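Local coordinates for uncharacterized protein (Legionella pneumophila subsp. pneumophila, PDB 4WRP) that is of unknown function but is probably a bacterial effector, represented here by its C-terminal, helical domain of the DUF5617 family, at residues A[45-49]-A[71-76]. Numbering follows the deposited sequence.
Sequences LDDYT and HVKVVD
Val75 CG1 sits at the apolar centre of this contact, meeting Leu45 CB at 3.9 Å, Tyr48 CD2 at 3.8 Å near the edge of the phenol ring, and Thr49 CG2 at 3.9 Å. Both segments are helical; the axes of 45-49 and 71-76 approach to 9.2 Å with a signed crossing angle of -143°, so they run roughly antiparallel, with CA atoms 6.7 Å apart for Leu45 and Val75 but 5.4 Å for Thr49 and Val72. Val72 CG1 lies 3.9 Å from Thr49 CA, and Val72 CG2 3.5 Å from Tyr48 CE2. Trp13 and Phe17 also touch Leu45, so this antiparallel pair packs against helix 6-21 within the alpha-helical DUF5617 domain.

With t rotamers at chi1, Tyr48 OH and His71 ND1 form a 2.7 Å hydrogen bond, their rings rim to rim at 85°. Toward solvent, Thr49 (p rotamer) donates from OG1 to Asp46 O at 2.7 Å, and a water donates to Asp46 OD1 (3.0 Å) and Asp76 OD1 (2.6 Å). Water thus bridges two carboxylates at the edge, where Lys50 also pairs with Asp46, whereas buried Tyr48 and His71 bond directly, either able to donate, and Tyr9 and His10 extend their network.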
ATOM      1  N   LEU A  45      -0.261  -2.605  -9.213  1.00 21.80           N
ATOM      2  CA  LEU A  45      -0.419  -3.181  -7.863  1.00 22.66           C
ATOM      3  C   LEU A  45      -0.350  -4.693  -7.906  1.00 22.72           C
ATOM      4  O   LEU A  45       0.256  -5.316  -7.044  1.00 24.58           O
ATOM      5  CB  LEU A  45      -1.750  -2.737  -7.237  1.00 21.87           C
ATOM      6  CG  LEU A  45      -1.983  -1.259  -7.040  1.00 23.20           C
ATOM      7  CD1 LEU A  45      -3.399  -1.138  -6.432  1.00 23.54           C
ATOM      8  CD2 LEU A  45      -0.948  -0.631  -6.145  1.00 23.23           C
ATOM      9  N   ASP A  46      -0.969  -5.302  -8.901  1.00 25.03           N
ATOM     10  CA  ASP A  46      -0.912  -6.769  -8.971  1.00 26.49           C
ATOM     11  C   ASP A  46       0.531  -7.235  -9.150  1.00 27.22           C
ATOM     12  O   ASP A  46       0.969  -8.137  -8.492  1.00 25.99           O
ATOM     13  CB  ASP A  46      -1.810  -7.266 -10.093  1.00 29.65           C
ATOM     14  CG  ASP A  46      -2.063  -8.788 -10.016  1.00 32.84           C
ATOM     15  OD1 ASP A  46      -2.174  -9.391  -8.919  1.00 38.47           O
ATOM     16  OD2 ASP A  46      -2.163  -9.381 -11.085  1.00 37.86           O
ATOM     17  N   ASP A  47       1.279  -6.564 -10.023  1.00 27.77           N
ATOM     18  CA  ASP A  47       2.682  -6.884 -10.235  1.00 29.61           C
ATOM     19  C   ASP A  47       3.445  -6.776  -8.915  1.00 27.79           C
ATOM     20  O   ASP A  47       4.247  -7.655  -8.575  1.00 28.05           O
ATOM     21  CB  ASP A  47       3.284  -6.004 -11.347  1.00 31.63           C
ATOM     22  CG  ASP A  47       4.747  -6.288 -11.580  1.00 34.90           C
ATOM     23  OD1 ASP A  47       5.053  -7.486 -11.804  1.00 35.06           O
ATOM     24  OD2 ASP A  47       5.577  -5.323 -11.517  1.00 32.82           O
ATOM     25  N   TYR A  48       3.131  -5.762  -8.120  1.00 25.91           N
ATOM     26  CA  TYR A  48       3.741  -5.600  -6.790  1.00 25.80           C
ATOM     27  C   TYR A  48       3.513  -6.797  -5.878  1.00 26.22           C
ATOM     28  O   TYR A  48       4.411  -7.198  -5.176  1.00 25.15           O
ATOM     29  CB  TYR A  48       3.232  -4.337  -6.110  1.00 24.78           C
ATOM     30  CG  TYR A  48       3.678  -4.095  -4.701  1.00 23.33           C
ATOM     31  CD1 TYR A  48       5.003  -3.791  -4.400  1.00 24.88           C
ATOM     32  CD2 TYR A  48       2.769  -4.164  -3.659  1.00 23.74           C
ATOM     33  CE1 TYR A  48       5.416  -3.533  -3.113  1.00 24.21           C
ATOM     34  CE2 TYR A  48       3.167  -3.947  -2.353  1.00 24.12           C
ATOM     35  CZ  TYR A  48       4.487  -3.605  -2.087  1.00 25.47           C
ATOM     36  OH  TYR A  48       4.864  -3.381  -0.787  1.00 27.42           O
ATOM     37  N   THR A  49       2.313  -7.357  -5.902  1.00 28.34           N
ATOM     38  CA  THR A  49       1.987  -8.473  -5.007  1.00 30.39           C
ATOM     39  C   THR A  49       2.561  -9.794  -5.528  1.00 32.38           C
ATOM     40  O   THR A  49       2.446 -10.783  -4.858  1.00 33.63           O
ATOM     41  CB  THR A  49       0.484  -8.628  -4.858  1.00 30.14           C
ATOM     42  OG1 THR A  49      -0.052  -8.987  -6.133  1.00 32.37           O
ATOM     43  CG2 THR A  49      -0.176  -7.308  -4.363  1.00 29.94           C
ATOM     44  N   HIS A  71       2.787  -5.343   3.867  1.00 25.65           N
ATOM     45  CA  HIS A  71       2.359  -4.289   2.945  1.00 23.56           C
ATOM     46  C   HIS A  71       1.766  -4.884   1.671  1.00 23.20           C
ATOM     47  O   HIS A  71       0.719  -4.465   1.222  1.00 22.44           O
ATOM     48  CB  HIS A  71       3.498  -3.386   2.638  1.00 24.22           C
ATOM     49  CG  HIS A  71       3.091  -2.137   1.944  1.00 24.16           C
ATOM     50  ND1 HIS A  71       3.013  -2.056   0.577  1.00 26.05           N
ATOM     51  CD2 HIS A  71       2.758  -0.910   2.411  1.00 25.82           C
ATOM     52  CE1 HIS A  71       2.620  -0.847   0.224  1.00 25.40           C
ATOM     53  NE2 HIS A  71       2.477  -0.127   1.319  1.00 25.37           N
ATOM     54  N   VAL A  72       2.423  -5.908   1.148  1.00 24.48           N
ATOM     55  CA  VAL A  72       1.911  -6.714   0.049  1.00 27.15           C
ATOM     56  C   VAL A  72       0.534  -7.309   0.392  1.00 28.72           C
ATOM     57  O   VAL A  72      -0.366  -7.231  -0.425  1.00 27.80           O
ATOM     58  CB  VAL A  72       2.953  -7.773  -0.360  1.00 29.48           C
ATOM     59  CG1 VAL A  72       2.375  -8.933  -1.181  1.00 31.66           C
ATOM     60  CG2 VAL A  72       4.093  -7.072  -1.097  1.00 31.17           C
ATOM     61  N   LYS A  73       0.364  -7.879   1.588  1.00 31.17           N
ATOM     62  CA  LYS A  73      -0.967  -8.347   2.023  1.00 31.58           C
ATOM     63  C   LYS A  73      -2.035  -7.228   1.917  1.00 29.39           C
ATOM     64  O   LYS A  73      -3.109  -7.455   1.393  1.00 27.71           O
ATOM     65  CB  LYS A  73      -0.901  -8.870   3.434  1.00 37.72           C
ATOM     66  CG  LYS A  73      -1.964  -9.886   3.836  1.00 48.33           C
ATOM     67  CD  LYS A  73      -3.349  -9.311   4.137  1.00 55.53           C
ATOM     68  CE  LYS A  73      -3.400  -8.409   5.371  1.00 62.51           C
ATOM     69  NZ  LYS A  73      -4.772  -7.853   5.624  1.00 64.63           N
ATOM     70  N   VAL A  74      -1.744  -6.029   2.412  1.00 25.97           N
ATOM     71  CA  VAL A  74      -2.711  -4.930   2.309  1.00 25.69           C
ATOM     72  C   VAL A  74      -3.006  -4.575   0.844  1.00 25.18           C
ATOM     73  O   VAL A  74      -4.174  -4.421   0.464  1.00 23.57           O
ATOM     74  CB  VAL A  74      -2.228  -3.705   3.124  1.00 27.39           C
ATOM     75  CG1 VAL A  74      -3.207  -2.540   2.999  1.00 27.81           C
ATOM     76  CG2 VAL A  74      -2.085  -4.137   4.600  1.00 29.47           C
ATOM     77  N   VAL A  75      -1.964  -4.456   0.009  1.00 24.01           N
ATOM     78  CA  VAL A  75      -2.150  -4.090  -1.405  1.00 23.60           C
ATOM     79  C   VAL A  75      -2.937  -5.198  -2.116  1.00 25.42           C
ATOM     80  O   VAL A  75      -3.818  -4.954  -2.892  1.00 23.04           O
ATOM     81  CB  VAL A  75      -0.823  -3.770  -2.057  1.00 24.02           C
ATOM     82  CG1 VAL A  75      -0.966  -3.577  -3.545  1.00 25.79           C
ATOM     83  CG2 VAL A  75      -0.258  -2.480  -1.444  1.00 23.52           C
ATOM     84  N   ASP A  76      -2.693  -6.433  -1.754  1.00 26.45           N
ATOM     85  CA  ASP A  76      -3.495  -7.532  -2.301  1.00 27.72           C
ATOM     86  C   ASP A  76      -4.995  -7.412  -1.947  1.00 27.48           C
ATOM     87  O   ASP A  76      -5.863  -7.669  -2.793  1.00 25.09           O
ATOM     88  CB  ASP A  76      -2.905  -8.835  -1.818  1.00 32.15           C
ATOM     89  CG  ASP A  76      -3.441  -9.996  -2.572  1.00 40.93           C
ATOM     90  OD1 ASP A  76      -3.021 -10.177  -3.746  1.00 45.79           O
ATOM     91  OD2 ASP A  76      -4.338 -10.661  -2.000  1.00 45.98           O
TER
HETATM   92  O   HOH W   1      -3.123  -8.963  -6.060  1.00 50.69           O